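Local coordinates for protein adenylyl-sulfate kinase 1, chloroplastic (Arabidopsis thaliana, PDB 3UIE) that phosphorylates adenosine 5'-phosphosulfate at the expense of ATP, yielding the activated sulfate 3'-phosphoadenylyl sulfate in the plant chloroplast, at residues C26-T31 and I99-L104; F124-M129 and E164-C169. All blocks are in the same frame, centred on the assembly; numbering follows the deposited sequence. Where two conformers were deposited one is given.

Contact 1: C26-T31 and I99-L104. With ADX (adenosine-5'-phosphosulfate), chain D.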
# COMPACT_ATOMS: atom_id res chain seq x y z
N CYS A 26 12.12 -3.54 -0.62
CA CYS A 26 12.27 -3.98 -1.99
C CYS A 26 10.98 -4.60 -2.45
O CYS A 26 10.06 -4.80 -1.66
CB CYS A 26 13.43 -4.98 -2.13
SG CYS A 26 13.33 -6.42 -1.03
N VAL A 27 10.89 -4.89 -3.75
CA VAL A 27 9.72 -5.56 -4.30
C VAL A 27 10.16 -6.88 -4.90
O VAL A 27 11.04 -6.90 -5.75
CB VAL A 27 9.10 -4.72 -5.42
CG1 VAL A 27 7.92 -5.46 -6.04
CG2 VAL A 27 8.67 -3.33 -4.88
N ILE A 28 9.56 -7.98 -4.44
CA ILE A 28 9.79 -9.30 -5.03
C ILE A 28 8.58 -9.58 -5.88
O ILE A 28 7.50 -9.87 -5.37
CB ILE A 28 9.94 -10.40 -3.96
CG1 ILE A 28 10.92 -10.00 -2.86
CG2 ILE A 28 10.35 -11.74 -4.59
CD1 ILE A 28 12.23 -9.46 -3.33
N TRP A 29 8.74 -9.47 -7.20
CA TRP A 29 7.61 -9.57 -8.11
C TRP A 29 7.50 -10.99 -8.66
O TRP A 29 8.30 -11.38 -9.53
CB TRP A 29 7.74 -8.53 -9.25
CG TRP A 29 6.48 -8.47 -10.05
CD1 TRP A 29 6.09 -9.35 -11.02
CD2 TRP A 29 5.41 -7.53 -9.90
NE1 TRP A 29 4.84 -9.01 -11.50
CE2 TRP A 29 4.41 -7.90 -10.83
CE3 TRP A 29 5.22 -6.41 -9.09
CZ2 TRP A 29 3.22 -7.18 -10.95
CZ3 TRP A 29 4.03 -5.70 -9.22
CH2 TRP A 29 3.05 -6.09 -10.14
N VAL A 30 6.53 -11.75 -8.16
CA VAL A 30 6.36 -13.15 -8.56
C VAL A 30 5.28 -13.29 -9.63
O VAL A 30 4.09 -13.03 -9.37
CB VAL A 30 5.99 -14.05 -7.35
CG1 VAL A 30 6.00 -15.52 -7.76
CG2 VAL A 30 6.96 -13.81 -6.21
N THR A 31 5.69 -13.70 -10.83
CA THR A 31 4.80 -13.81 -11.98
C THR A 31 4.76 -15.25 -12.54
O THR A 31 5.71 -16.01 -12.40
CB THR A 31 5.21 -12.81 -13.08
OG1 THR A 31 4.34 -12.94 -14.21
CG2 THR A 31 6.66 -13.05 -13.53
N ILE A 99 9.92 -5.76 2.79
CA ILE A 99 10.14 -6.67 1.67
C ILE A 99 8.77 -7.04 1.15
O ILE A 99 8.05 -7.84 1.75
CB ILE A 99 10.92 -7.92 2.12
CG1 ILE A 99 12.31 -7.50 2.62
CG2 ILE A 99 11.05 -8.95 0.96
CD1 ILE A 99 13.01 -8.53 3.50
N CYS A 100 8.38 -6.42 0.05
CA CYS A 100 7.03 -6.58 -0.48
C CYS A 100 7.00 -7.67 -1.54
O CYS A 100 7.69 -7.56 -2.56
CB CYS A 100 6.54 -5.25 -1.07
SG CYS A 100 4.82 -5.31 -1.61
N ILE A 101 6.22 -8.72 -1.31
CA ILE A 101 6.13 -9.83 -2.25
C ILE A 101 4.84 -9.72 -3.03
O ILE A 101 3.76 -9.83 -2.46
CB ILE A 101 6.14 -11.17 -1.50
CG1 ILE A 101 7.38 -11.27 -0.61
CG2 ILE A 101 6.06 -12.35 -2.51
CD1 ILE A 101 7.28 -12.36 0.45
N ALA A 102 4.94 -9.45 -4.33
CA ALA A 102 3.74 -9.34 -5.15
C ALA A 102 3.55 -10.63 -5.92
O ALA A 102 4.44 -11.08 -6.62
CB ALA A 102 3.86 -8.15 -6.11
N SER A 103 2.38 -11.24 -5.77
CA SER A 103 2.10 -12.53 -6.39
C SER A 103 0.86 -12.42 -7.28
O SER A 103 -0.25 -12.58 -6.80
CB SER A 103 1.87 -13.59 -5.30
OG SER A 103 1.37 -14.82 -5.82
N LEU A 104 1.07 -12.11 -8.55
CA LEU A 104 -0.01 -11.86 -9.50
C LEU A 104 0.38 -12.55 -10.79
O LEU A 104 1.57 -12.61 -11.11
CB LEU A 104 -0.08 -10.37 -9.82
CG LEU A 104 -0.95 -9.31 -9.17
CD1 LEU A 104 -0.53 -9.04 -7.73
CD2 LEU A 104 -0.83 -8.04 -10.00
SB ADX D . -3.74 -10.60 -13.40
O1B ADX D . -4.58 -9.44 -13.41
O2B ADX D . -3.60 -11.09 -14.79
O3B ADX D . -2.39 -10.30 -12.88
PA ADX D . -4.44 -11.83 -11.01
O1A ADX D . -4.70 -10.48 -10.39
O2A ADX D . -3.23 -12.51 -10.40
O3A ADX D . -4.36 -11.72 -12.60
O5' ADX D . -5.72 -12.71 -10.75
C5' ADX D . -5.68 -14.08 -10.97
C4' ADX D . -6.63 -14.87 -10.24
O4' ADX D . -7.95 -14.54 -10.68
C3' ADX D . -6.41 -16.31 -10.55
O3' ADX D . -6.19 -16.99 -9.36
C2' ADX D . -7.62 -16.79 -11.07
O2' ADX D . -8.12 -17.66 -10.10
C1' ADX D . -8.58 -15.67 -11.18
N9 ADX D . -9.09 -15.52 -12.51
C8 ADX D . -10.39 -15.32 -12.84
N7 ADX D . -10.48 -15.14 -14.17
C5 ADX D . -9.23 -15.23 -14.69
C6 ADX D . -8.70 -15.14 -15.99
N6 ADX D . -9.56 -14.88 -17.10
N1 ADX D . -7.36 -15.29 -16.18
C2 ADX D . -6.55 -15.52 -15.14
N3 ADX D . -7.03 -15.61 -13.88
C4 ADX D . -8.35 -15.47 -13.63

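Contact 2: F124-M129 and E164-C169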
# COMPACT_ATOMS: atom_id res chain seq x y z
N PHE A 124 13.86 -4.07 -7.48
CA PHE A 124 12.78 -4.86 -8.08
C PHE A 124 13.35 -6.20 -8.51
O PHE A 124 14.20 -6.28 -9.39
CB PHE A 124 12.20 -4.11 -9.27
CG PHE A 124 10.99 -4.77 -9.88
CD1 PHE A 124 9.73 -4.41 -9.46
CD2 PHE A 124 11.12 -5.71 -10.91
CE1 PHE A 124 8.61 -4.97 -10.02
CE2 PHE A 124 10.00 -6.27 -11.48
CZ PHE A 124 8.73 -5.90 -11.02
N VAL A 125 12.89 -7.27 -7.86
CA VAL A 125 13.40 -8.61 -8.12
C VAL A 125 12.31 -9.41 -8.79
O VAL A 125 11.36 -9.84 -8.13
CB VAL A 125 13.81 -9.30 -6.82
CG1 VAL A 125 14.41 -10.69 -7.13
CG2 VAL A 125 14.80 -8.42 -6.05
N GLU A 126 12.43 -9.62 -10.09
CA GLU A 126 11.41 -10.33 -10.84
C GLU A 126 11.64 -11.83 -10.73
O GLU A 126 12.70 -12.33 -11.10
CB GLU A 126 11.43 -9.88 -12.30
CG GLU A 126 10.24 -10.33 -13.13
CD GLU A 126 10.22 -9.66 -14.49
OE1 GLU A 126 11.26 -9.09 -14.88
OE2 GLU A 126 9.16 -9.69 -15.16
N VAL A 127 10.64 -12.54 -10.24
CA VAL A 127 10.73 -13.97 -9.98
C VAL A 127 9.74 -14.71 -10.87
O VAL A 127 8.54 -14.49 -10.77
CB VAL A 127 10.43 -14.27 -8.48
CG1 VAL A 127 10.44 -15.76 -8.22
CG2 VAL A 127 11.43 -13.54 -7.59
N PHE A 128 10.25 -15.55 -11.77
CA PHE A 128 9.41 -16.25 -12.74
C PHE A 128 9.15 -17.67 -12.25
O PHE A 128 10.09 -18.45 -12.06
CB PHE A 128 10.10 -16.29 -14.11
CG PHE A 128 9.32 -16.99 -15.20
CD1 PHE A 128 7.93 -16.97 -15.22
CD2 PHE A 128 9.98 -17.68 -16.21
CE1 PHE A 128 7.22 -17.61 -16.23
CE2 PHE A 128 9.28 -18.33 -17.22
CZ PHE A 128 7.89 -18.30 -17.23
N MET A 129 7.87 -18.01 -12.06
CA MET A 129 7.50 -19.39 -11.80
C MET A 129 7.44 -20.12 -13.15
O MET A 129 6.40 -20.16 -13.81
CB MET A 129 6.16 -19.47 -11.08
CG MET A 129 6.10 -18.67 -9.75
SD MET A 129 7.50 -19.01 -8.65
CE MET A 129 7.12 -20.69 -8.14
N GLU A 164 3.13 -13.65 -21.25
CA GLU A 164 4.44 -13.26 -21.78
C GLU A 164 5.53 -13.44 -20.73
O GLU A 164 5.64 -12.63 -19.81
CB GLU A 164 4.38 -11.81 -22.28
CG GLU A 164 3.31 -11.61 -23.35
CD GLU A 164 3.17 -10.16 -23.79
OE1 GLU A 164 3.51 -9.25 -23.01
OE2 GLU A 164 2.71 -9.93 -24.93
N PRO A 165 6.34 -14.50 -20.85
CA PRO A 165 7.36 -14.71 -19.82
C PRO A 165 8.41 -13.60 -19.78
O PRO A 165 8.67 -12.93 -20.79
CB PRO A 165 8.01 -16.04 -20.24
CG PRO A 165 7.76 -16.12 -21.69
CD PRO A 165 6.40 -15.54 -21.90
N PRO A 166 9.01 -13.38 -18.61
CA PRO A 166 10.08 -12.39 -18.48
C PRO A 166 11.27 -12.80 -19.34
O PRO A 166 11.56 -13.98 -19.45
CB PRO A 166 10.46 -12.47 -17.00
CG PRO A 166 9.26 -13.06 -16.33
CD PRO A 166 8.69 -14.02 -17.32
N LEU A 167 11.93 -11.81 -19.93
CA LEU A 167 13.07 -12.07 -20.81
C LEU A 167 14.37 -12.01 -20.03
O LEU A 167 15.37 -12.57 -20.45
CB LEU A 167 13.10 -11.04 -21.94
CG LEU A 167 11.86 -10.99 -22.81
CD1 LEU A 167 12.02 -9.98 -23.92
CD2 LEU A 167 11.56 -12.37 -23.36
N ASN A 168 14.36 -11.34 -18.88
CA ASN A 168 15.59 -11.15 -18.15
C ASN A 168 15.36 -11.04 -16.65
O ASN A 168 15.75 -10.06 -16.03
CB ASN A 168 16.31 -9.90 -18.65
CG ASN A 168 17.78 -9.90 -18.28
OD1 ASN A 168 18.38 -10.97 -18.12
ND2 ASN A 168 18.37 -8.72 -18.14
N CYS A 169 14.71 -12.05 -16.07
CA CYS A 169 14.33 -11.92 -14.67
C CYS A 169 15.50 -12.28 -13.78
O CYS A 169 16.44 -12.96 -14.22
CB CYS A 169 13.11 -12.78 -14.36
SG CYS A 169 13.37 -14.52 -14.59
O HOH W 1 12.69 -9.34 -17.37

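Contact 1: C26-T31 and I99-L104
Ala102 sets its methyl group against the indole of Trp29, and this is the principal side-chain meeting on one face of the paired strands 26-31 and 99-103. Trp29 CG stands anti to the backbone N (chi1 -171°), which lays the indole over the neighbouring strand. Ala102 CB then sits over one ring face, nearer the rim than the middle, with Trp29 CE3 as its closest atom at 3.7 Å. Farther along, Trp29 CZ2 approaches Leu104 CD2 obliquely. The rotation of the indole is also fixed at its polar end, where NE1 is hydrogen-bonded to Ser106 OG, the group that by similarity carries the phosphoserine intermediate.

The other face is mainly aliphatic. Cys26 SG occupies the crowded position between its own N and carbonyl carbon (chi1 55°) and rests 3.9 Å from Ile99 CG1. Ile28 and Ile99 run side by side, CG1 of the former 4.0 Å from CG2 of the latter, and Val30 and Ile101 repeat the arrangement through their CG2 methyls.

Between these two layers runs the parallel ladder of a P-loop kinase sheet, the strand 26-31 leading directly into the ATP-binding loop. Bonds alternate along it: Ile28 N gives to Cys100 O at 2.7 Å, nearly along the C=O axis, whereas Ala102 N reaches Ile28 O at 2.8 Å within the carbonyl plane. The last bond of the ladder, Leu104 N to Val30 O, is longer at 3.3 Å. Here Leu104 turns to the substrate, its CA 3.4 Å from O2A of adenosine-5'-phosphosulfate, while on the face of Ile28 and Ile101, Ser103 OG is hydrogen-bonded to Asp60 and the side chain touches Lys38 of the ATP site.

Contact 2: F124-M129 and E164-C169
Phe128 and Pro166 form the densest part of the contact between strand 124-129 and the irregular segment 164-169. Phe128 CG is anti to the backbone N (chi1 180°), and Pro166 CD lies over one face of the ring, 3.8 Å from its centroid and only 17° off the normal, a CH-pi contact. Pro165 adds its CB at 3.8 Å from Phe128 CZ, approaching obliquely, so that the two consecutive prolines follow the ring from its root to its tip. Cys169 closes in from the other end of the segment: its SG, in the crowded position between N and the carbonyl carbon, packs 3.7 Å from Phe128 CB, while Cys169 CB is 3.3 Å from Glu126 O.

Glu126 carries the pairing toward a polar side, where one ordered water sits. Its extended chain (chi1 -168°) crosses Pro166 obliquely, and OE2 comes 3.6 Å from Pro166 CG. The buried carboxylate is well compensated: OE2 forms a salt bridge with Arg112 and OE1 another with Arg116, an environment likely to keep it ionised. The water bridges the segments, donating to Glu126 OE1 at 2.9 Å and accepting from Asn168 N at 3.0 Å; Arg112 does so too, through Glu126 OE2 and Glu164 O. Around the water the packing loosens, since Leu167 and Asn168 direct their side chains away from the strand into exposed positions. The whole is a loop laid across one face of the parallel sheet of a P-loop kinase, covering strand 124-129 just before the chain enters strand 171-173 at the sheet's edge.

Overall arrangement
The two contacts lie in one parallel sheet, their centres about 11 Å apart, and follow in series along the chain: contact 1 closes before contact 2 opens. Across the sheet the strands run 56-60, 99-103, 26-31, 124-129, 171-173, so 26-31 is flanked by a strand from each contact. Trp29 joins the two, its backbone probably hydrogen-bonded to Val125 and Val127 and its side chain packed on Phe124. Contact 1 forms the buried centre; contact 2 is nearer the surface, with segment 164-169 lying on strand 124-129 and Pro166 reaching Thr31. Strand 26-31, which leads into the ATP-binding loop, is thus held between 124-129 and 99-103, whose end meets adenosine-5'-phosphosulfate.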